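Local structure of polysaccharide deacetylase-like protein (Bacillus anthracis, 4V33) at residues L177-F187 and K195-T203; F140-M148 and T322-T331. The protein is a putative polysaccharide deacetylase, probably a zinc-dependent hydrolase of cell-wall polysaccharide, required for osmotic stability and maintenance of cell shape. All blocks are in the same frame, centred on the assembly; numbering follows the deposited sequence. Where two conformers were deposited one is given.

Contact 1 (L177-F187 and K195-T203). With ACT (acetate ion), chain E; EDO (1,2-ethanediol), chain G.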
loop_
_atom_site.group_PDB
_atom_site.type_symbol
_atom_site.label_atom_id
_atom_site.label_comp_id
_atom_site.label_asym_id
_atom_site.label_seq_id
_atom_site.Cartn_x
_atom_site.Cartn_y
_atom_site.Cartn_z
ATOM N N LEU A 177 -9.141 10.569 -6.257
ATOM C CA LEU A 177 -8.020 9.647 -6.423
ATOM C C LEU A 177 -7.703 9.445 -7.909
ATOM O O LEU A 177 -6.530 9.446 -8.325
ATOM C CB LEU A 177 -8.329 8.309 -5.750
ATOM C CG LEU A 177 -8.582 8.379 -4.246
ATOM C CD1 LEU A 177 -8.781 6.974 -3.684
ATOM C CD2 LEU A 177 -7.418 9.068 -3.554
ATOM N N LYS A 178 -8.753 9.267 -8.706
ATOM C CA LYS A 178 -8.614 9.046 -10.145
ATOM C C LYS A 178 -7.964 10.233 -10.831
ATOM O O LYS A 178 -7.075 10.063 -11.669
ATOM C CB LYS A 178 -9.984 8.777 -10.778
ATOM C CG LYS A 178 -9.966 8.552 -12.287
ATOM C CD LYS A 178 -11.355 8.183 -12.796
ATOM C CE LYS A 178 -11.344 7.962 -14.309
ATOM N NZ LYS A 178 -12.677 7.523 -14.820
ATOM N N ASP A 179 -8.404 11.436 -10.470
ATOM C CA ASP A 179 -7.920 12.653 -11.105
ATOM C C ASP A 179 -6.524 13.090 -10.662
ATOM O O ASP A 179 -5.905 13.939 -11.312
ATOM C CB ASP A 179 -8.901 13.802 -10.858
ATOM C CG ASP A 179 -10.212 13.609 -11.576
ATOM O OD1 ASP A 179 -10.276 12.730 -12.461
ATOM O OD2 ASP A 179 -11.169 14.344 -11.257
ATOM N N ASN A 180 -6.026 12.517 -9.574
ATOM C CA ASN A 180 -4.764 12.985 -9.000
ATOM C C ASN A 180 -3.660 11.943 -8.993
ATOM O O ASN A 180 -2.667 12.095 -8.291
ATOM C CB ASN A 180 -4.979 13.570 -7.606
ATOM C CG ASN A 180 -5.628 14.933 -7.665
ATOM O OD1 ASN A 180 -4.950 15.946 -7.864
ATOM N ND2 ASN A 180 -6.950 14.966 -7.543
ATOM N N GLY A 181 -3.852 10.891 -9.777
ATOM C CA GLY A 181 -2.786 9.945 -10.052
ATOM C C GLY A 181 -2.448 8.986 -8.932
ATOM O O GLY A 181 -1.340 8.463 -8.883
ATOM N N TYR A 182 -3.389 8.750 -8.025
ATOM C CA TYR A 182 -3.183 7.755 -6.980
ATOM C C TYR A 182 -3.230 6.347 -7.562
ATOM O O TYR A 182 -3.946 6.090 -8.528
ATOM C CB TYR A 182 -4.245 7.916 -5.877
ATOM C CG TYR A 182 -3.984 9.105 -4.987
ATOM C CD1 TYR A 182 -4.346 10.389 -5.390
ATOM C CD2 TYR A 182 -3.348 8.953 -3.761
ATOM C CE1 TYR A 182 -4.083 11.483 -4.583
ATOM C CE2 TYR A 182 -3.081 10.042 -2.954
ATOM C CZ TYR A 182 -3.457 11.303 -3.369
ATOM O OH TYR A 182 -3.194 12.396 -2.571
ATOM N N THR A 183 -2.462 5.438 -6.963
ATOM C CA THR A 183 -2.511 4.037 -7.353
ATOM C C THR A 183 -3.174 3.247 -6.228
ATOM O O THR A 183 -2.612 3.087 -5.138
ATOM C CB THR A 183 -1.101 3.455 -7.627
ATOM O OG1 THR A 183 -0.424 4.258 -8.597
ATOM C CG2 THR A 183 -1.206 2.023 -8.144
ATOM N N LEU A 184 -4.386 2.776 -6.490
ATOM C CA LEU A 184 -5.114 1.995 -5.490
ATOM C C LEU A 184 -4.528 0.590 -5.428
ATOM O O LEU A 184 -4.274 -0.038 -6.462
ATOM C CB LEU A 184 -6.608 1.956 -5.820
ATOM C CG LEU A 184 -7.432 3.193 -5.418
ATOM C CD1 LEU A 184 -7.011 4.478 -6.145
ATOM C CD2 LEU A 184 -8.919 2.929 -5.640
ATOM N N LEU A 185 -4.293 0.120 -4.208
ATOM C CA LEU A 185 -3.690 -1.184 -3.977
ATOM C C LEU A 185 -4.483 -1.988 -2.967
ATOM O O LEU A 185 -5.289 -1.444 -2.205
ATOM C CB LEU A 185 -2.263 -1.036 -3.440
ATOM C CG LEU A 185 -1.242 -0.358 -4.351
ATOM C CD1 LEU A 185 0.084 -0.220 -3.615
ATOM C CD2 LEU A 185 -1.067 -1.138 -5.652
ATOM N N THR A 186 -4.237 -3.294 -2.972
ATOM C CA THR A 186 -4.710 -4.191 -1.919
ATOM C C THR A 186 -3.495 -4.943 -1.388
ATOM O O THR A 186 -2.411 -4.831 -1.953
ATOM C CB THR A 186 -5.778 -5.180 -2.434
ATOM O OG1 THR A 186 -5.272 -5.911 -3.563
ATOM C CG2 THR A 186 -7.037 -4.428 -2.847
ATOM N N PHE A 187 -3.651 -5.732 -0.328
ATOM C CA PHE A 187 -2.479 -6.301 0.337
ATOM C C PHE A 187 -1.726 -7.356 -0.474
ATOM O O PHE A 187 -0.566 -7.641 -0.193
ATOM C CB PHE A 187 -2.836 -6.800 1.750
ATOM C CG PHE A 187 -3.090 -5.679 2.707
ATOM C CD1 PHE A 187 -2.029 -4.931 3.207
ATOM C CD2 PHE A 187 -4.388 -5.318 3.058
ATOM C CE1 PHE A 187 -2.248 -3.867 4.059
ATOM C CE2 PHE A 187 -4.618 -4.248 3.913
ATOM C CZ PHE A 187 -3.548 -3.520 4.415
ATOM N N LYS A 195 6.872 0.956 -5.660
ATOM C CA LYS A 195 7.043 0.781 -7.103
ATOM C C LYS A 195 5.964 1.502 -7.915
ATOM O O LYS A 195 5.976 1.448 -9.149
ATOM C CB LYS A 195 7.032 -0.710 -7.453
ATOM C CG LYS A 195 8.117 -1.518 -6.754
ATOM C CD LYS A 195 8.079 -2.974 -7.199
ATOM C CE LYS A 195 8.992 -3.846 -6.346
ATOM N NZ LYS A 195 10.417 -3.468 -6.465
ATOM N N VAL A 196 5.048 2.170 -7.220
ATOM C CA VAL A 196 3.947 2.885 -7.860
ATOM C C VAL A 196 3.858 4.308 -7.345
ATOM O O VAL A 196 4.366 4.631 -6.277
ATOM C CB VAL A 196 2.584 2.193 -7.621
ATOM C CG1 VAL A 196 2.637 0.743 -8.108
ATOM C CG2 VAL A 196 2.165 2.281 -6.135
ATOM N N ASN A 197 3.209 5.162 -8.121
ATOM C CA ASN A 197 2.993 6.546 -7.734
ATOM C C ASN A 197 1.826 6.653 -6.761
ATOM O O ASN A 197 0.780 6.036 -6.979
ATOM C CB ASN A 197 2.688 7.382 -8.977
ATOM C CG ASN A 197 2.584 8.861 -8.679
ATOM O OD1 ASN A 197 1.546 9.484 -8.913
ATOM N ND2 ASN A 197 3.662 9.436 -8.163
ATOM N N LYS A 198 2.011 7.432 -5.700
ATOM C CA LYS A 198 0.936 7.728 -4.751
ATOM C C LYS A 198 0.108 6.507 -4.346
ATOM O O LYS A 198 -1.101 6.453 -4.595
ATOM C CB LYS A 198 0.023 8.811 -5.334
ATOM C CG LYS A 198 0.721 10.134 -5.591
ATOM C CD LYS A 198 -0.285 11.174 -6.078
ATOM C CE LYS A 198 0.398 12.466 -6.448
ATOM N NZ LYS A 198 -0.608 13.495 -6.836
ATOM N N PRO A 199 0.757 5.513 -3.729
ATOM C CA PRO A 199 0.029 4.325 -3.272
ATOM C C PRO A 199 -1.022 4.680 -2.230
ATOM O O PRO A 199 -0.803 5.562 -1.403
ATOM C CB PRO A 199 1.132 3.476 -2.620
ATOM C CG PRO A 199 2.179 4.483 -2.206
ATOM C CD PRO A 199 2.180 5.476 -3.343
ATOM N N ILE A 200 -2.160 3.998 -2.281
ATOM C CA ILE A 200 -3.217 4.204 -1.304
ATOM C C ILE A 200 -4.064 2.937 -1.208
ATOM O O ILE A 200 -4.244 2.235 -2.207
ATOM C CB ILE A 200 -4.079 5.442 -1.670
ATOM C CG1 ILE A 200 -5.055 5.780 -0.538
ATOM C CG2 ILE A 200 -4.811 5.243 -3.011
ATOM C CD1 ILE A 200 -5.584 7.226 -0.627
ATOM N N PHE A 201 -4.550 2.643 -0.005
ATOM C CA PHE A 201 -5.400 1.483 0.231
ATOM C C PHE A 201 -6.783 1.948 0.639
ATOM O O PHE A 201 -6.942 2.592 1.673
ATOM C CB PHE A 201 -4.818 0.610 1.354
ATOM C CG PHE A 201 -3.649 -0.224 0.921
ATOM C CD1 PHE A 201 -2.452 0.371 0.559
ATOM C CD2 PHE A 201 -3.744 -1.606 0.876
ATOM C CE1 PHE A 201 -1.367 -0.396 0.150
ATOM C CE2 PHE A 201 -2.665 -2.375 0.473
ATOM C CZ PHE A 201 -1.483 -1.776 0.110
ATOM N N VAL A 202 -7.779 1.643 -0.185
ATOM C CA VAL A 202 -9.163 1.895 0.185
ATOM C C VAL A 202 -9.680 0.642 0.894
ATOM O O VAL A 202 -9.622 -0.457 0.330
ATOM C CB VAL A 202 -10.029 2.175 -1.051
ATOM C CG1 VAL A 202 -11.486 2.419 -0.648
ATOM C CG2 VAL A 202 -9.469 3.375 -1.836
ATOM N N THR A 203 -10.153 0.803 2.132
ATOM C CA THR A 203 -10.694 -0.340 2.883
ATOM C C THR A 203 -12.075 -0.038 3.449
ATOM O O THR A 203 -12.403 1.119 3.752
ATOM C CB THR A 203 -9.765 -0.833 4.049
ATOM O OG1 THR A 203 -9.912 0.009 5.202
ATOM C CG2 THR A 203 -8.299 -0.881 3.619
HETATM C C ACT E . -2.478 15.073 -4.327
HETATM O O ACT E . -3.470 14.655 -3.695
HETATM O OXT ACT E . -1.503 14.295 -4.377
HETATM C CH3 ACT E . -2.461 16.423 -4.982
HETATM C C1 EDO G . -4.799 3.914 -11.025
HETATM O O1 EDO G . -5.016 2.802 -11.897
HETATM C C2 EDO G . -5.639 3.751 -9.758
HETATM O O2 EDO G . -5.287 2.543 -9.092
HETATM O O HOH W 1 -7.325 0.440 -2.662
HETATM O O HOH W 2 -7.082 -1.849 -0.045
#
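Thr183 and Leu184 pair in parallel with Pro199 and Ile200, and the axes of strands 183-185 and 199-203 approach to 4.7 Å at 49°. Thr183 N donates to Lys198 O, Ile200 N to Thr183 O, and Leu185 N to Ile200 O at 2.9 Å. Thr183 OG1 adds a bond of 2.7 Å to Asn197 O, in the carbonyl plane and on a lone pair. At Leu185 O the direct ladder ends. A water accepts from Val202 N and lies 2.8 Å from Leu185 O.

Lys198 lies across one face of the Tyr182 ring. Its CD sits 4.0 Å from the ring centroid, 8° off the normal, a CH-pi contact. Leu177 CD2 sits over the opposite face, toward its rim. The extended lysine chain carries NZ past the ring to Asn180 O at 2.9 Å. NZ also donates to acetate OXT, and Tyr182 OH to acetate O.

On the Ile200 side, Leu184 CD1 packs on Ile200 CG2 and Leu184 CD2 on Val202 CG2. On the other side, Leu185 CB lies over the Phe201 ring, 3.7 Å from Phe201 CZ. Strand 183-185 follows helix 167-179 in the deacetylase domain, which has a distorted beta/alpha-barrel fold.

Contact 2 (F140-M148 and T322-T331)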
loop_
_atom_site.group_PDB
_atom_site.type_symbol
_atom_site.label_atom_id
_atom_site.label_comp_id
_atom_site.label_asym_id
_atom_site.label_seq_id
_atom_site.Cartn_x
_atom_site.Cartn_y
_atom_site.Cartn_z
ATOM N N PHE A 140 13.550 5.062 -1.028
ATOM C CA PHE A 140 13.144 6.061 -0.051
ATOM C C PHE A 140 11.677 5.811 0.280
ATOM O O PHE A 140 10.793 6.107 -0.523
ATOM C CB PHE A 140 13.364 7.476 -0.616
ATOM C CG PHE A 140 14.819 7.827 -0.784
ATOM C CD1 PHE A 140 15.499 7.487 -1.939
ATOM C CD2 PHE A 140 15.511 8.457 0.236
ATOM C CE1 PHE A 140 16.842 7.789 -2.080
ATOM C CE2 PHE A 140 16.853 8.762 0.099
ATOM C CZ PHE A 140 17.519 8.426 -1.061
ATOM N N GLU A 141 11.433 5.242 1.456
ATOM C CA GLU A 141 10.103 4.742 1.813
ATOM C C GLU A 141 8.993 5.756 1.603
ATOM O O GLU A 141 9.096 6.905 2.036
ATOM C CB GLU A 141 10.071 4.260 3.267
ATOM C CG GLU A 141 10.890 3.009 3.533
ATOM C CD GLU A 141 10.369 1.785 2.793
ATOM O OE1 GLU A 141 9.186 1.775 2.400
ATOM O OE2 GLU A 141 11.155 0.827 2.602
ATOM N N GLN A 142 7.947 5.325 0.906
ATOM C CA GLN A 142 6.769 6.160 0.698
ATOM C C GLN A 142 5.726 5.941 1.774
ATOM O O GLN A 142 5.524 4.821 2.245
ATOM C CB GLN A 142 6.127 5.863 -0.662
ATOM C CG GLN A 142 7.040 6.114 -1.828
ATOM C CD GLN A 142 6.301 6.239 -3.146
ATOM O OE1 GLN A 142 6.368 7.277 -3.799
ATOM N NE2 GLN A 142 5.630 5.171 -3.564
ATOM N N LYS A 143 5.054 7.020 2.149
ATOM C CA LYS A 143 3.922 6.911 3.059
ATOM C C LYS A 143 2.744 6.288 2.317
ATOM O O LYS A 143 2.582 6.468 1.103
ATOM C CB LYS A 143 3.549 8.280 3.631
ATOM C CG LYS A 143 2.929 9.238 2.624
ATOM C CD LYS A 143 2.846 10.649 3.185
ATOM C CE LYS A 143 2.175 11.598 2.200
ATOM N NZ LYS A 143 2.910 11.670 0.907
ATOM N N VAL A 144 1.928 5.541 3.051
ATOM C CA VAL A 144 0.807 4.833 2.457
ATOM C C VAL A 144 -0.437 5.090 3.303
ATOM O O VAL A 144 -0.589 4.506 4.369
ATOM C CB VAL A 144 1.069 3.313 2.424
ATOM C CG1 VAL A 144 -0.089 2.588 1.768
ATOM C CG2 VAL A 144 2.375 3.004 1.672
ATOM N N PRO A 145 -1.318 5.991 2.837
ATOM C CA PRO A 145 -2.584 6.153 3.559
ATOM C C PRO A 145 -3.471 4.938 3.343
ATOM O O PRO A 145 -3.603 4.436 2.222
ATOM C CB PRO A 145 -3.209 7.404 2.936
ATOM C CG PRO A 145 -2.491 7.606 1.619
ATOM C CD PRO A 145 -1.149 6.941 1.726
ATOM N N VAL A 146 -4.076 4.482 4.432
ATOM C CA VAL A 146 -4.990 3.352 4.402
ATOM C C VAL A 146 -6.345 3.883 4.865
ATOM O O VAL A 146 -6.560 4.116 6.053
ATOM C CB VAL A 146 -4.497 2.208 5.306
ATOM C CG1 VAL A 146 -5.458 1.021 5.242
ATOM C CG2 VAL A 146 -3.083 1.788 4.890
ATOM N N LEU A 147 -7.235 4.120 3.904
ATOM C CA LEU A 147 -8.547 4.709 4.197
ATOM C C LEU A 147 -9.483 3.703 4.840
ATOM O O LEU A 147 -9.504 2.529 4.463
ATOM C CB LEU A 147 -9.189 5.203 2.908
ATOM C CG LEU A 147 -8.470 6.354 2.199
ATOM C CD1 LEU A 147 -8.981 6.519 0.765
ATOM C CD2 LEU A 147 -8.711 7.640 2.983
ATOM N N MET A 148 -10.275 4.175 5.802
ATOM C CA MET A 148 -11.266 3.337 6.461
ATOM C C MET A 148 -12.680 3.880 6.246
ATOM O O MET A 148 -13.024 4.964 6.742
ATOM C CB MET A 148 -10.986 3.249 7.954
ATOM C CG MET A 148 -12.051 2.450 8.714
ATOM S SD MET A 148 -11.713 2.302 10.467
ATOM C CE MET A 148 -11.589 4.031 10.912
ATOM N N THR A 322 -4.889 -4.086 10.505
ATOM C CA THR A 322 -5.096 -2.646 10.618
ATOM C C THR A 322 -5.838 -2.271 11.893
ATOM O O THR A 322 -6.734 -2.990 12.351
ATOM C CB THR A 322 -5.876 -2.070 9.414
ATOM O OG1 THR A 322 -7.010 -2.902 9.136
ATOM C CG2 THR A 322 -4.982 -1.992 8.181
ATOM N N THR A 323 -5.451 -1.127 12.446
ATOM C CA THR A 323 -6.047 -0.586 13.661
ATOM C C THR A 323 -6.939 0.593 13.299
ATOM O O THR A 323 -7.212 0.831 12.123
ATOM C CB THR A 323 -4.947 -0.098 14.631
ATOM O OG1 THR A 323 -4.357 1.107 14.119
ATOM C CG2 THR A 323 -3.857 -1.161 14.804
ATOM N N THR A 324 -7.414 1.323 14.304
ATOM C CA THR A 324 -8.083 2.588 14.026
ATOM C C THR A 324 -7.284 3.786 14.520
ATOM O O THR A 324 -7.818 4.894 14.626
ATOM C CB THR A 324 -9.516 2.639 14.601
ATOM O OG1 THR A 324 -9.479 2.476 16.023
ATOM C CG2 THR A 324 -10.381 1.550 13.979
ATOM N N LYS A 325 -6.004 3.575 14.823
ATOM C CA LYS A 325 -5.143 4.689 15.201
ATOM C C LYS A 325 -4.991 5.592 13.983
ATOM O O LYS A 325 -4.741 5.109 12.883
ATOM C CB LYS A 325 -3.779 4.184 15.677
ATOM C CG LYS A 325 -2.872 5.274 16.225
ATOM C CD LYS A 325 -1.623 4.681 16.868
ATOM C CE LYS A 325 -0.664 5.772 17.316
ATOM N NZ LYS A 325 0.523 5.216 18.031
ATOM N N PRO A 326 -5.162 6.907 14.161
ATOM C CA PRO A 326 -5.152 7.795 12.991
ATOM C C PRO A 326 -3.760 8.057 12.431
ATOM O O PRO A 326 -2.786 8.167 13.176
ATOM C CB PRO A 326 -5.736 9.103 13.535
ATOM C CG PRO A 326 -5.461 9.057 15.008
ATOM C CD PRO A 326 -5.567 7.609 15.393
ATOM N N GLY A 327 -3.674 8.173 11.113
ATOM C CA GLY A 327 -2.410 8.494 10.482
ATOM C C GLY A 327 -2.159 7.675 9.236
ATOM O O GLY A 327 -2.975 6.835 8.862
ATOM N N LYS A 328 -1.037 7.957 8.579
ATOM C CA LYS A 328 -0.607 7.193 7.414
ATOM C C LYS A 328 0.462 6.204 7.816
ATOM O O LYS A 328 1.292 6.495 8.676
ATOM C CB LYS A 328 -0.020 8.123 6.359
ATOM C CG LYS A 328 -0.924 9.241 5.936
ATOM C CD LYS A 328 -0.226 10.085 4.883
ATOM C CE LYS A 328 -0.877 11.437 4.752
ATOM N NZ LYS A 328 -0.815 12.208 6.028
ATOM N N PHE A 329 0.454 5.032 7.192
ATOM C CA PHE A 329 1.519 4.075 7.415
ATOM C C PHE A 329 2.804 4.481 6.686
ATOM O O PHE A 329 2.760 5.033 5.591
ATOM C CB PHE A 329 1.095 2.676 6.953
ATOM C CG PHE A 329 2.183 1.649 7.091
ATOM C CD1 PHE A 329 2.361 0.966 8.284
ATOM C CD2 PHE A 329 3.048 1.385 6.037
ATOM C CE1 PHE A 329 3.371 0.030 8.420
ATOM C CE2 PHE A 329 4.063 0.459 6.169
ATOM C CZ PHE A 329 4.222 -0.225 7.363
ATOM N N ILE A 330 3.945 4.212 7.307
ATOM C CA ILE A 330 5.221 4.207 6.595
ATOM C C ILE A 330 6.058 3.061 7.145
ATOM O O ILE A 330 5.953 2.704 8.328
ATOM C CB ILE A 330 5.973 5.563 6.681
ATOM C CG1 ILE A 330 7.115 5.614 5.656
ATOM C CG2 ILE A 330 6.482 5.814 8.090
ATOM C CD1 ILE A 330 7.627 7.012 5.383
ATOM N N THR A 331 6.854 2.455 6.273
ATOM C CA THR A 331 7.693 1.328 6.651
ATOM C C THR A 331 8.884 1.798 7.473
ATOM O O THR A 331 9.762 2.494 6.967
ATOM C CB THR A 331 8.188 0.572 5.398
ATOM O OG1 THR A 331 7.054 0.138 4.635
ATOM C CG2 THR A 331 9.012 -0.637 5.793
HETATM O O HOH W 3 6.852 2.658 3.282
HETATM O O HOH W 4 -2.936 4.804 7.048
#
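A single antiparallel bridge, between Val144 and Phe329, joins the two backbones directly, and a water flanks it on each side. The two residues form a hydrogen-bonded pair. Val144 N donates to Phe329 O at 2.7 Å, in the carbonyl plane. The return bond, Phe329 N to Val144 O, is more bent, at 138°, and its donor lies above the carbonyl plane.

One water donates to Glu141 OE1 at 2.6 Å and to Gln142 O, and accepts from Thr331 N. The other accepts from Val146 N and donates to Gly327 O at 2.7 Å. Glu141 is bent at chi2 (-64°), and its OE1 comes 3.4 Å from Thr331 CB. That oxygen also accepts from Asn194 ND2. Ile330 CG1 is anti to the backbone N (chi1 -166°), which puts Ile330 CG1 4.0 Å from Glu141 CB. Farther on, Met148 SD meets Thr324 CG2 at 3.8 Å.

Strands 146-149 and 320-326 are not neighbours in the parallel sheet. Strand 341-345 pairs with both. The bridge therefore joins the chain entering the first to the loop leaving the second. The backbones exchange only two direct hydrogen bonds. Water gives Thr331 N, Gln142 O, Val146 N and Gly327 O a partner where the chains do not pair directly, so the join depends partly on solvent.

Overall arrangement
The centres of contact 1 and contact 2 lie about 12 Å apart, and both reach the parallel sheet through the neighbouring strands 199-206 and 146-149. Segment 140-148 comes first along the chain. Both segments of contact 1 follow, and segment 322-331 comes last. The contacts touch directly: Phe201 O and Leu147 N are 2.7 Å apart, a probable hydrogen bond, and Thr203 OG1 probably bonds Leu147 O. Helix 352-359 packs on residues of both. Segment 140-148 also leads from strand 130-140 of the antiparallel sheet into the deacetylase domain. Strand 199-206 ends at Asp206, which holds the zinc ion with His264 and His268, so both contacts lie on the sheet that carries the metal site.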